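Local coordinates for HIAXHD3 (Humicola insolens, PDB 3ZXK), which hydrolyses arabinofuranosidic side chains as a family 43 exo-acting glycoside hydrolase, and has served as the scaffold for engineering endo-xylanase activity, at residues T87-R92 with G145-D150; R106-T111 with W131-T136. One frame throughout, in Å; residues are numbered along the deposited sequence.

Contact 1 (T87-R92 with G145-D150); sequences TLRYRR and GLLIDD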
ATOM      1  N   THR A  87      -4.975   0.442 -11.886  1.00  3.69           N
ATOM      2  CA  THR A  87      -5.665   1.678 -12.244  1.00  3.95           C
ATOM      3  C   THR A  87      -7.107   1.658 -11.741  1.00  3.56           C
ATOM      4  O   THR A  87      -7.712   0.602 -11.641  1.00  3.88           O
ATOM      5  CB  THR A  87      -5.587   1.927 -13.777  1.00  4.17           C
ATOM      6  OG1 THR A  87      -6.121   3.215 -14.064  1.00  4.86           O
ATOM      7  CG2 THR A  87      -6.358   0.880 -14.566  1.00  4.55           C
ATOM      8  N   LEU A  88      -7.626   2.852 -11.454  1.00  3.51           N
ATOM      9  CA  LEU A  88      -8.976   3.042 -10.914  1.00  3.73           C
ATOM     10  C   LEU A  88      -9.545   4.334 -11.468  1.00  3.74           C
ATOM     11  O   LEU A  88      -8.839   5.350 -11.507  1.00  4.43           O
ATOM     12  CB  LEU A  88      -8.931   3.199  -9.402  1.00  4.21           C
ATOM     13  CG  LEU A  88     -10.249   3.431  -8.660  1.00  4.74           C
ATOM     14  CD1 LEU A  88     -11.047   2.135  -8.707  1.00  4.54           C
ATOM     15  CD2 LEU A  88      -9.999   3.791  -7.205  1.00  6.17           C
ATOM     16  N   ARG A  89     -10.819   4.309 -11.865  1.00  3.73           N
ATOM     17  CA  ARG A  89     -11.556   5.540 -12.238  1.00  3.50           C
ATOM     18  C   ARG A  89     -13.010   5.391 -11.860  1.00  3.59           C
ATOM     19  O   ARG A  89     -13.508   4.288 -11.709  1.00  4.32           O
ATOM     20  CB  ARG A  89     -11.458   5.895 -13.744  1.00  3.88           C
ATOM     21  CG  ARG A  89     -10.053   6.239 -14.273  1.00  4.48           C
ATOM     22  CD  ARG A  89      -9.608   7.633 -13.832  1.00  5.80           C
ATOM     23  NE  ARG A  89      -8.188   7.893 -14.040  1.00  7.94           N
ATOM     24  CZ  ARG A  89      -7.656   8.529 -15.093  1.00  7.11           C
ATOM     25  NH1 ARG A  89      -8.401   8.998 -16.110  1.00  7.08           N
ATOM     26  NH2 ARG A  89      -6.345   8.689 -15.136  1.00  7.77           N
ATOM     27  N   TYR A  90     -13.690   6.518 -11.707  1.00  3.74           N
ATOM     28  CA  TYR A  90     -15.119   6.505 -11.427  1.00  3.82           C
ATOM     29  C   TYR A  90     -15.910   6.842 -12.699  1.00  4.43           C
ATOM     30  O   TYR A  90     -15.649   7.867 -13.354  1.00  4.94           O
ATOM     31  CB  TYR A  90     -15.411   7.565 -10.377  1.00  4.25           C
ATOM     32  CG  TYR A  90     -16.868   7.758 -10.083  1.00  4.57           C
ATOM     33  CD1 TYR A  90     -17.626   6.758  -9.454  1.00  4.67           C
ATOM     34  CD2 TYR A  90     -17.487   8.959 -10.402  1.00  5.19           C
ATOM     35  CE1 TYR A  90     -18.978   6.958  -9.163  1.00  4.94           C
ATOM     36  CE2 TYR A  90     -18.825   9.169 -10.145  1.00  5.33           C
ATOM     37  CZ  TYR A  90     -19.568   8.174  -9.510  1.00  5.22           C
ATOM     38  OH  TYR A  90     -20.908   8.420  -9.241  1.00  5.58           O
ATOM     39  N   ARG A  91     -16.865   5.982 -13.029  1.00  4.27           N
ATOM     40  CA  ARG A  91     -17.673   6.157 -14.228  1.00  4.49           C
ATOM     41  C   ARG A  91     -18.966   6.824 -13.817  1.00  5.01           C
ATOM     42  O   ARG A  91     -19.788   6.220 -13.130  1.00  5.41           O
ATOM     43  CB  ARG A  91     -17.952   4.803 -14.872  1.00  4.65           C
ATOM     44  CG  ARG A  91     -18.363   4.919 -16.327  1.00  5.34           C
ATOM     45  CD  ARG A  91     -18.570   3.552 -16.939  1.00  5.65           C
ATOM     46  NE  ARG A  91     -18.637   3.672 -18.402  1.00  6.81           N
ATOM     47  CZ  ARG A  91     -18.763   2.640 -19.229  1.00  7.12           C
ATOM     48  NH1 ARG A  91     -18.883   1.389 -18.753  1.00  7.47           N
ATOM     49  NH2 ARG A  91     -18.781   2.842 -20.537  1.00  7.88           N
ATOM     50  N   ARG A  92     -19.153   8.071 -14.256  1.00  5.90           N
ATOM     51  CA  ARG A  92     -20.372   8.819 -13.910  1.00  6.61           C
ATOM     52  C   ARG A  92     -21.648   8.198 -14.472  1.00  6.65           C
ATOM     53  O   ARG A  92     -22.681   8.178 -13.791  1.00  8.17           O
ATOM     54  CB  ARG A  92     -20.266  10.275 -14.368  1.00  7.74           C
ATOM     55  CG  ARG A  92     -19.485  11.149 -13.403  1.00  9.53           C
ATOM     56  CD  ARG A  92     -18.023  10.790 -13.304  1.00 10.19           C
ATOM     57  NE  ARG A  92     -17.314  11.882 -12.626  1.00 12.58           N
ATOM     58  CZ  ARG A  92     -16.013  11.889 -12.393  1.00 13.53           C
ATOM     59  NH1 ARG A  92     -15.273  10.837 -12.740  1.00 11.84           N
ATOM     60  NH2 ARG A  92     -15.464  12.937 -11.796  1.00 16.05           N
ATOM     61  N   GLY A 145      -3.189   2.079 -17.277  1.00  4.82           N
ATOM     62  CA  GLY A 145      -3.779   3.395 -17.012  1.00  4.89           C
ATOM     63  C   GLY A 145      -5.094   3.553 -17.753  1.00  4.54           C
ATOM     64  O   GLY A 145      -5.111   3.726 -18.997  1.00  5.34           O
ATOM     65  N   LEU A 146      -6.189   3.536 -16.985  1.00  4.28           N
ATOM     66  CA  LEU A 146      -7.540   3.673 -17.517  1.00  4.14           C
ATOM     67  C   LEU A 146      -7.932   5.121 -17.767  1.00  3.81           C
ATOM     68  O   LEU A 146      -7.670   5.982 -16.929  1.00  4.62           O
ATOM     69  CB  LEU A 146      -8.549   3.076 -16.495  1.00  3.92           C
ATOM     70  CG  LEU A 146     -10.057   3.223 -16.752  1.00  3.90           C
ATOM     71  CD1 LEU A 146     -10.426   2.486 -18.025  1.00  4.74           C
ATOM     72  CD2 LEU A 146     -10.879   2.697 -15.579  1.00  3.89           C
ATOM     73  N   LEU A 147      -8.610   5.357 -18.902  1.00  3.68           N
ATOM     74  CA  LEU A 147      -9.282   6.603 -19.198  1.00  3.78           C
ATOM     75  C   LEU A 147     -10.732   6.296 -19.558  1.00  4.37           C
ATOM     76  O   LEU A 147     -10.964   5.468 -20.410  1.00  4.52           O
ATOM     77  CB  LEU A 147      -8.603   7.319 -20.410  1.00  4.12           C
ATOM     78  CG  LEU A 147      -9.450   8.452 -21.020  1.00  4.62           C
ATOM     79  CD1 LEU A 147      -9.614   9.565 -20.009  1.00  4.65           C
ATOM     80  CD2 LEU A 147      -8.847   9.012 -22.294  1.00  6.58           C
ATOM     81  N   ILE A 148     -11.682   6.928 -18.892  1.00  4.97           N
ATOM     82  CA  ILE A 148     -13.054   6.935 -19.382  1.00  5.28           C
ATOM     83  C   ILE A 148     -13.255   8.251 -20.133  1.00  5.90           C
ATOM     84  O   ILE A 148     -13.305   9.315 -19.504  1.00  6.66           O
ATOM     85  CB  ILE A 148     -14.047   6.771 -18.210  1.00  5.37           C
ATOM     86  CG1 ILE A 148     -13.653   5.516 -17.388  1.00  5.34           C
ATOM     87  CG2 ILE A 148     -15.497   6.797 -18.707  1.00  6.72           C
ATOM     88  CD1 ILE A 148     -14.532   5.210 -16.194  1.00  6.39           C
ATOM     89  N   ASP A 149     -13.364   8.164 -21.465  1.00  5.66           N
ATOM     90  CA  ASP A 149     -13.403   9.324 -22.326  1.00  6.50           C
ATOM     91  C   ASP A 149     -14.725  10.109 -22.199  1.00  6.76           C
ATOM     92  O   ASP A 149     -15.695   9.641 -21.612  1.00  7.64           O
ATOM     93  CB  ASP A 149     -13.111   8.888 -23.769  1.00  7.40           C
ATOM     94  CG  ASP A 149     -12.571   9.999 -24.617  1.00  8.04           C
ATOM     95  OD1 ASP A 149     -12.414  11.148 -24.114  1.00  8.77           O
ATOM     96  OD2 ASP A 149     -12.293   9.722 -25.803  1.00 10.50           O
ATOM     97  N   ASP A 150     -14.752  11.314 -22.751  1.00  7.21           N
ATOM     98  CA  ASP A 150     -15.921  12.202 -22.618  1.00  8.20           C
ATOM     99  C   ASP A 150     -17.189  11.623 -23.255  1.00  8.00           C
ATOM    100  O   ASP A 150     -18.300  11.969 -22.846  1.00  8.63           O
ATOM    101  CB  ASP A 150     -15.618  13.577 -23.213  1.00  9.57           C
ATOM    102  CG  ASP A 150     -14.552  14.331 -22.444  1.00 11.95           C
ATOM    103  OD1 ASP A 150     -14.482  14.200 -21.197  1.00 13.53           O
ATOM    104  OD2 ASP A 150     -13.781  15.068 -23.091  1.00 14.11           O
TER
HETATM  105  O   HOH W   1     -11.283   8.750 -16.663  1.00 11.96           O
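Thr87 and Arg89 meet Leu146 where the innermost strands of two successive blades, 87-91 and 145-148, run side by side in the five-bladed beta-propeller of the GH43 fold. The strands are nearly parallel (16°), with axes 6.0 Å apart; side chains of 87-91 reach the backbone and side chains of 145-148, with no backbone ladder between the strands.

The direct polar link is an almost straight hydrogen bond from Leu146 N to Thr87 OG1 (2.9 Å, 172°). OG1 is also hydrogen-bonded to Glu21 of the preceding blade. Water 1 adds a bridge, accepting from Arg89 NH1, in the guanidinium plane, and from Ile148 N.

Leu146 O lies over the centre of one guanidinium face, 3.1 Å from Arg89 CZ, where the N-H groups do not point at it, so this is not a hydrogen bond. The group is steered elsewhere, by a salt bridge from NH2 to Glu21 and a hydrogen bond from NH2 to Met196 O. An alanine in place of Arg89 would probably leave Glu21 without this positive partner, deprive water 1 of one donor and open a gap above Leu146 O.

Apolar contacts complete the seam. Leu146 CD2 packs on Arg89 CB at 3.7 Å, the two side chains running past each other in opposite senses. Further along, Ile148, its chain extended to CD1 (chi2 -180°), sets that methyl 3.7 Å from Arg91 CB.

Contact 2 (R106-T111 with W131-T136); sequences RTYLWT and WQHTAT
A classic beta bulge interrupts the antiparallel pairing of strands 106-113 and 132-137, the two outer strands of one four-stranded blade of the GH43 beta-propeller. Thr134 and Ala135 both face Leu109. Leu109 O takes a short bond from Thr134 N (2.8 Å) and a weak one from Ala135 N, while Leu109 N donates to Ala135 O. Beyond the bulge, Thr111 and Gln132 form a regular hydrogen-bonded pair through reciprocal N-H to O bonds.

On one face of the sheet Tyr108, Trp110 and His133 make an aromatic cluster. His133 CB sits over the six-membered ring of Trp110, a CH-pi contact 4.0 Å from its centroid and only 16° off the normal. The rim of the same indole meets the backbone, with CZ3 3.5 Å from Trp131 O, and NE1 is hydrogen-bonded to Asn64 OD1. His133 CG is anti to the backbone N (chi1 179°), and the imidazole and the Tyr108 ring are inclined at 44°, neither stacked nor edge-to-face. His133 NE2 lies at the edge of the phenol ring, 3.8 Å from Tyr108 CD2.

On the face with Leu109, Thr111 and Ala135, Leu109 CD2 packs against Ala135 CB and also meets CG2 of Thr134, the bulge residue. The side chains of Thr111 and Thr134 meet at about a right angle, their OG1 atoms joined by a 2.7 Å hydrogen bond; Arg96 is a second partner of Thr111 OG1.

At the far end Thr136 CG2 lies over one face of the Arg106 guanidinium, 3.7 Å from NE, while NH2 forms a salt bridge with Asp138. Thr136 OG1 lies in the imidazole plane of His133, hydrogen-bonded to NE2 at 3.0 Å.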
ATOM      1  N   ARG A 106      -2.832 -12.002 -16.654  1.00  9.75           N
ATOM      2  CA  ARG A 106      -4.256 -11.718 -16.979  1.00  9.94           C
ATOM      3  C   ARG A 106      -4.682 -10.442 -16.269  1.00  7.94           C
ATOM      4  O   ARG A 106      -4.165 -10.136 -15.208  1.00  7.73           O
ATOM      5  CB  ARG A 106      -5.198 -12.828 -16.521  1.00 10.77           C
ATOM      6  CG  ARG A 106      -4.879 -14.199 -17.070  1.00 14.48           C
ATOM      7  CD  ARG A 106      -5.877 -15.220 -16.547  1.00 18.66           C
ATOM      8  NE  ARG A 106      -6.958 -15.466 -17.499  1.00 24.16           N
ATOM      9  CZ  ARG A 106      -7.921 -16.372 -17.312  1.00 27.76           C
ATOM     10  NH1 ARG A 106      -7.938 -17.097 -16.199  1.00 31.91           N
ATOM     11  NH2 ARG A 106      -8.870 -16.552 -18.225  1.00 33.28           N
ATOM     12  N   THR A 107      -5.666  -9.741 -16.820  1.00  7.28           N
ATOM     13  CA  THR A 107      -6.116  -8.489 -16.257  1.00  6.43           C
ATOM     14  C   THR A 107      -7.481  -8.684 -15.606  1.00  6.29           C
ATOM     15  O   THR A 107      -8.399  -9.231 -16.224  1.00  7.48           O
ATOM     16  CB  THR A 107      -6.171  -7.410 -17.353  1.00  6.73           C
ATOM     17  OG1 THR A 107      -4.864  -7.259 -17.901  1.00  8.61           O
ATOM     18  CG2 THR A 107      -6.607  -6.060 -16.758  1.00  6.57           C
ATOM     19  N   TYR A 108      -7.601  -8.236 -14.358  1.00  4.68           N
ATOM     20  CA  TYR A 108      -8.801  -8.466 -13.544  1.00  4.35           C
ATOM     21  C   TYR A 108      -9.513  -7.145 -13.345  1.00  4.09           C
ATOM     22  O   TYR A 108      -8.841  -6.127 -13.095  1.00  4.81           O
ATOM     23  CB  TYR A 108      -8.403  -9.032 -12.172  1.00  5.07           C
ATOM     24  CG  TYR A 108      -7.796 -10.400 -12.285  1.00  6.05           C
ATOM     25  CD1 TYR A 108      -6.428 -10.576 -12.568  1.00  6.48           C
ATOM     26  CD2 TYR A 108      -8.588 -11.534 -12.121  1.00  7.02           C
ATOM     27  CE1 TYR A 108      -5.878 -11.844 -12.701  1.00  8.12           C
ATOM     28  CE2 TYR A 108      -8.040 -12.815 -12.225  1.00  8.50           C
ATOM     29  CZ  TYR A 108      -6.693 -12.959 -12.521  1.00  8.77           C
ATOM     30  OH  TYR A 108      -6.164 -14.226 -12.642  1.00 10.88           O
ATOM     31  N   LEU A 109     -10.841  -7.148 -13.510  1.00  3.83           N
ATOM     32  CA  LEU A 109     -11.665  -5.985 -13.247  1.00  3.61           C
ATOM     33  C   LEU A 109     -12.502  -6.220 -12.009  1.00  3.78           C
ATOM     34  O   LEU A 109     -13.232  -7.205 -11.932  1.00  4.11           O
ATOM     35  CB  LEU A 109     -12.614  -5.714 -14.421  1.00  3.93           C
ATOM     36  CG  LEU A 109     -13.702  -4.694 -14.146  1.00  4.21           C
ATOM     37  CD1 LEU A 109     -13.110  -3.329 -13.788  1.00  4.08           C
ATOM     38  CD2 LEU A 109     -14.609  -4.614 -15.372  1.00  5.27           C
ATOM     39  N   TRP A 110     -12.371  -5.313 -11.043  1.00  3.46           N
ATOM     40  CA  TRP A 110     -13.224  -5.293  -9.865  1.00  3.50           C
ATOM     41  C   TRP A 110     -13.981  -3.994  -9.852  1.00  3.35           C
ATOM     42  O   TRP A 110     -13.401  -2.935 -10.175  1.00  3.43           O
ATOM     43  CB  TRP A 110     -12.379  -5.387  -8.604  1.00  3.93           C
ATOM     44  CG  TRP A 110     -11.900  -6.773  -8.264  1.00  4.14           C
ATOM     45  CD1 TRP A 110     -10.866  -7.509  -8.867  1.00  5.36           C
ATOM     46  CD2 TRP A 110     -12.443  -7.629  -7.211  1.00  4.78           C
ATOM     47  NE1 TRP A 110     -10.728  -8.728  -8.257  1.00  5.23           N
ATOM     48  CE2 TRP A 110     -11.669  -8.861  -7.239  1.00  5.28           C
ATOM     49  CE3 TRP A 110     -13.471  -7.494  -6.279  1.00  5.61           C
ATOM     50  CZ2 TRP A 110     -11.924  -9.910  -6.350  1.00  5.81           C
ATOM     51  CZ3 TRP A 110     -13.729  -8.549  -5.394  1.00  6.21           C
ATOM     52  CH2 TRP A 110     -12.961  -9.726  -5.419  1.00  6.58           C
ATOM     53  N   THR A 111     -15.288  -4.046  -9.566  1.00  3.41           N
ATOM     54  CA  THR A 111     -16.079  -2.808  -9.565  1.00  3.56           C
ATOM     55  C   THR A 111     -16.887  -2.664  -8.288  1.00  3.59           C
ATOM     56  O   THR A 111     -17.184  -3.641  -7.622  1.00  3.86           O
ATOM     57  CB  THR A 111     -17.051  -2.697 -10.762  1.00  3.94           C
ATOM     58  OG1 THR A 111     -17.998  -3.756 -10.685  1.00  4.99           O
ATOM     59  CG2 THR A 111     -16.302  -2.774 -12.115  1.00  4.17           C
ATOM     60  N   TRP A 131     -17.263  -4.284  -3.408  1.00  4.65           N
ATOM     61  CA  TRP A 131     -16.465  -4.622  -4.585  1.00  4.64           C
ATOM     62  C   TRP A 131     -16.659  -6.050  -5.008  1.00  5.70           C
ATOM     63  O   TRP A 131     -16.623  -6.951  -4.176  1.00  6.86           O
ATOM     64  CB  TRP A 131     -15.000  -4.401  -4.226  1.00  5.11           C
ATOM     65  CG  TRP A 131     -14.684  -2.958  -3.970  1.00  4.99           C
ATOM     66  CD1 TRP A 131     -14.744  -2.251  -2.758  1.00  5.11           C
ATOM     67  CD2 TRP A 131     -14.250  -1.991  -4.966  1.00  5.05           C
ATOM     68  NE1 TRP A 131     -14.364  -0.956  -2.949  1.00  5.80           N
ATOM     69  CE2 TRP A 131     -14.055  -0.729  -4.252  1.00  5.58           C
ATOM     70  CE3 TRP A 131     -13.984  -2.053  -6.337  1.00  5.11           C
ATOM     71  CZ2 TRP A 131     -13.640   0.437  -4.916  1.00  5.66           C
ATOM     72  CZ3 TRP A 131     -13.543  -0.888  -7.001  1.00  5.64           C
ATOM     73  CH2 TRP A 131     -13.385   0.330  -6.302  1.00  5.85           C
ATOM     74  N   GLN A 132     -16.868  -6.263  -6.312  1.00  5.81           N
ATOM     75  CA  GLN A 132     -17.044  -7.623  -6.834  1.00  6.73           C
ATOM     76  C   GLN A 132     -16.187  -7.793  -8.063  1.00  5.62           C
ATOM     77  O   GLN A 132     -15.988  -6.833  -8.823  1.00  5.55           O
ATOM     78  CB  GLN A 132     -18.504  -7.865  -7.251  1.00  9.47           C
ATOM     79  CG  GLN A 132     -19.558  -7.627  -6.172  1.00 12.81           C
ATOM     80  CD  GLN A 132     -19.580  -8.696  -5.110  1.00 18.10           C
ATOM     81  OE1 GLN A 132     -19.192  -9.853  -5.348  1.00 20.27           O
ATOM     82  NE2 GLN A 132     -20.059  -8.327  -3.918  1.00 21.38           N
ATOM     83  N   HIS A 133     -15.724  -9.019  -8.294  1.00  5.50           N
ATOM     84  CA  HIS A 133     -14.996  -9.358  -9.509  1.00  5.90           C
ATOM     85  C   HIS A 133     -15.956  -9.369 -10.691  1.00  6.22           C
ATOM     86  O   HIS A 133     -16.946 -10.105 -10.691  1.00  8.37           O
ATOM     87  CB  HIS A 133     -14.349 -10.710  -9.313  1.00  6.16           C
ATOM     88  CG  HIS A 133     -13.592 -11.193 -10.505  1.00  6.49           C
ATOM     89  ND1 HIS A 133     -13.629 -12.476 -10.913  1.00  9.41           N
ATOM     90  CD2 HIS A 133     -12.802 -10.511 -11.410  1.00  7.32           C
ATOM     91  CE1 HIS A 133     -12.871 -12.617 -12.012  1.00 10.72           C
ATOM     92  NE2 HIS A 133     -12.368 -11.413 -12.324  1.00  8.09           N
ATOM     93  N   THR A 134     -15.666  -8.555 -11.693  1.00  6.53           N
ATOM     94  CA  THR A 134     -16.620  -8.268 -12.754  1.00  7.00           C
ATOM     95  C   THR A 134     -16.171  -8.870 -14.098  1.00  7.63           C
ATOM     96  O   THR A 134     -16.998  -9.293 -14.915  1.00  9.67           O
ATOM     97  CB  THR A 134     -16.863  -6.728 -12.831  1.00  7.70           C
ATOM     98  OG1 THR A 134     -17.406  -6.260 -11.583  1.00  8.23           O
ATOM     99  CG2 THR A 134     -17.780  -6.336 -13.991  1.00  8.58           C
ATOM    100  N   ALA A 135     -14.870  -8.916 -14.334  1.00  6.50           N
ATOM    101  CA  ALA A 135     -14.379  -9.519 -15.577  1.00  6.94           C
ATOM    102  C   ALA A 135     -12.924  -9.894 -15.462  1.00  6.97           C
ATOM    103  O   ALA A 135     -12.222  -9.453 -14.528  1.00  7.51           O
ATOM    104  CB  ALA A 135     -14.615  -8.586 -16.773  1.00  7.91           C
ATOM    105  N   THR A 136     -12.487 -10.747 -16.388  1.00  7.84           N
ATOM    106  CA  THR A 136     -11.082 -11.046 -16.549  1.00  8.79           C
ATOM    107  C   THR A 136     -10.841 -10.895 -18.058  1.00  8.81           C
ATOM    108  O   THR A 136     -11.621 -11.398 -18.876  1.00  9.77           O
ATOM    109  CB  THR A 136     -10.717 -12.483 -16.065  1.00 10.74           C
ATOM    110  OG1 THR A 136     -11.075 -12.646 -14.685  1.00 12.03           O
ATOM    111  CG2 THR A 136      -9.218 -12.768 -16.238  1.00 11.93           C
TER

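In the fold
Both contacts involve the same propeller blade, at opposite ends of its strand order. Contact 1 is buried and joins its innermost strand to that of the next blade, through one threonine hydroxyl, a water and a guanidinium over a carbonyl. Contact 2 lies within the blade, pairing its outer two strands by backbone bonds; one of its faces carries an aromatic cluster, and several of its residues, such as His133 and Thr134, are exposed. Strand 132-137 is followed directly by 145-148, so the chain passes from the outer edge of one blade to the inner strand of its neighbour. The contacts touch where Leu88 CD1 packs 3.8 Å from Trp131 CH2.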